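Local coordinates for protein nucleoside-diphosphate sugar epimerase (SulA family) (Corynebacterium glutamicum, PDB 3OH8) that is probably an NAD(P)-dependent epimerase of nucleoside-diphosphate sugars, with a Rossmann-type domain and a substrate not yet established, at residues A[140-145]-A[355-360]. Numbering follows the deposited sequence.
Sequences STLFDG and DAQISG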
loop_
_atom_site.group_PDB
_atom_site.type_symbol
_atom_site.label_atom_id
_atom_site.label_comp_id
_atom_site.label_asym_id
_atom_site.label_seq_id
_atom_site.Cartn_x
_atom_site.Cartn_y
_atom_site.Cartn_z
ATOM N N SER A 140 15.055 -8.383 0.765
ATOM C CA SER A 140 15.958 -9.103 1.653
ATOM C C SER A 140 17.376 -9.113 1.081
ATOM O O SER A 140 18.329 -9.434 1.785
ATOM C CB SER A 140 15.488 -10.544 1.879
ATOM O OG SER A 140 15.763 -11.354 0.740
ATOM N N THR A 141 17.529 -8.771 -0.193
ATOM C CA THR A 141 18.876 -8.800 -0.776
ATOM C C THR A 141 19.644 -7.513 -0.521
ATOM O O THR A 141 20.825 -7.414 -0.869
ATOM C CB THR A 141 18.859 -9.061 -2.291
ATOM O OG1 THR A 141 18.254 -7.952 -2.967
ATOM C CG2 THR A 141 18.108 -10.359 -2.610
ATOM N N LEU A 142 18.981 -6.544 0.111
ATOM C CA LEU A 142 19.514 -5.190 0.218
ATOM C C LEU A 142 20.065 -4.872 1.593
ATOM O O LEU A 142 20.707 -3.844 1.767
ATOM C CB LEU A 142 18.438 -4.160 -0.155
ATOM C CG LEU A 142 17.832 -4.332 -1.550
ATOM C CD1 LEU A 142 16.698 -3.316 -1.763
ATOM C CD2 LEU A 142 18.928 -4.175 -2.621
ATOM N N PHE A 143 19.802 -5.732 2.573
ATOM C CA PHE A 143 20.254 -5.455 3.930
ATOM C C PHE A 143 20.293 -6.739 4.754
ATOM O O PHE A 143 19.886 -7.807 4.275
ATOM C CB PHE A 143 19.363 -4.386 4.595
ATOM C CG PHE A 143 18.027 -4.914 5.078
ATOM C CD1 PHE A 143 17.111 -5.460 4.190
ATOM C CD2 PHE A 143 17.694 -4.855 6.420
ATOM C CE1 PHE A 143 15.885 -5.944 4.637
ATOM C CE2 PHE A 143 16.481 -5.340 6.878
ATOM C CZ PHE A 143 15.574 -5.893 5.987
ATOM N N ASP A 144 20.777 -6.640 5.989
ATOM C CA ASP A 144 21.002 -7.835 6.807
ATOM C C ASP A 144 19.718 -8.555 7.237
ATOM O O ASP A 144 19.768 -9.698 7.682
ATOM C CB ASP A 144 21.922 -7.534 7.999
ATOM C CG ASP A 144 21.282 -6.608 9.034
ATOM O OD1 ASP A 144 20.049 -6.431 9.015
ATOM O OD2 ASP A 144 22.026 -6.072 9.876
ATOM N N GLY A 145 18.570 -7.899 7.076
ATOM C CA GLY A 145 17.284 -8.533 7.337
ATOM C C GLY A 145 16.823 -8.508 8.787
ATOM O O GLY A 145 15.754 -9.029 9.117
ATOM N N ASP A 355 17.572 0.246 2.605
ATOM C CA ASP A 355 18.613 0.174 1.581
ATOM C C ASP A 355 19.515 1.405 1.614
ATOM O O ASP A 355 19.137 2.479 1.146
ATOM C CB ASP A 355 17.969 0.012 0.196
ATOM C CG ASP A 355 18.988 -0.174 -0.921
ATOM O OD1 ASP A 355 20.204 -0.245 -0.641
ATOM O OD2 ASP A 355 18.558 -0.249 -2.089
ATOM N N ALA A 356 20.709 1.244 2.169
ATOM C CA ALA A 356 21.638 2.359 2.291
ATOM C C ALA A 356 22.084 2.928 0.935
ATOM O O ALA A 356 22.743 3.955 0.902
ATOM C CB ALA A 356 22.846 1.959 3.123
ATOM N N GLN A 357 21.725 2.273 -0.172
ATOM C CA GLN A 357 22.039 2.807 -1.504
ATOM C C GLN A 357 21.185 4.022 -1.841
ATOM O O GLN A 357 21.506 4.800 -2.746
ATOM C CB GLN A 357 21.783 1.767 -2.590
ATOM C CG GLN A 357 22.755 0.617 -2.640
ATOM C CD GLN A 357 22.340 -0.421 -3.672
ATOM O OE1 GLN A 357 21.294 -1.060 -3.540
ATOM N NE2 GLN A 357 23.156 -0.590 -4.705
ATOM N N ILE A 358 20.081 4.166 -1.125
ATOM C CA ILE A 358 19.107 5.210 -1.425
ATOM C C ILE A 358 19.405 6.484 -0.649
ATOM O O ILE A 358 19.305 6.518 0.577
ATOM C CB ILE A 358 17.670 4.728 -1.134
ATOM C CG1 ILE A 358 17.349 3.545 -2.053
ATOM C CG2 ILE A 358 16.657 5.856 -1.335
ATOM C CD1 ILE A 358 15.970 3.015 -1.898
ATOM N N SER A 359 19.785 7.536 -1.364
ATOM C CA SER A 359 19.962 8.824 -0.712
ATOM C C SER A 359 19.794 9.950 -1.720
ATOM O O SER A 359 19.896 9.725 -2.934
ATOM C CB SER A 359 21.326 8.910 -0.013
ATOM O OG SER A 359 22.357 9.193 -0.927
ATOM N N GLY A 360 19.519 11.154 -1.220
ATOM C CA GLY A 360 19.230 12.282 -2.099
ATOM C C GLY A 360 17.814 12.184 -2.640
ATOM O O GLY A 360 16.988 11.430 -2.102
HETATM O O HOH W 1 21.843 -2.271 -0.223
HETATM O O HOH W 2 21.511 -1.552 3.374
#
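An Asx turn overlapping a type I beta turn, in the loop between helix 342-354 and strand 360-364 of the Rossmann-type domain, meets the linker that runs from helix 119-139 into strand 149-153. Leu142 and Asp355 carry the contact. The isobutyl group of Leu142 lies against the Asp355 carboxylate, with Leu142 CD1 3.6 Å from Asp355 OD2. The two side chains meet at a slant, and Leu142 CB and CD1 both pack near Asp355 CG. Leu142 also touches Arg351 of helix 342-354, whose NE forms a salt bridge with Asp355 OD2. The leucine thus lies beside both of these charged side chains.

Asp355 CG stands anti to the backbone N (chi1 -176°). From there Asp355 OD1 accepts from Gln357 N at 3.0 Å. That N-H comes from above the carboxylate plane, about 60° out of it. Ile358 N closes the beta turn on Asp355 O, also at 3.0 Å.

No direct hydrogen bond joins the two segments. Two waters do so instead, and both donate to Leu142 O. One accepts from Ala356 N at 3.1 Å. The other also donates to the carboxylate, so Asp355 OD1 accepts from both Gln357 N and this water, which lies 2.6 Å from OD1.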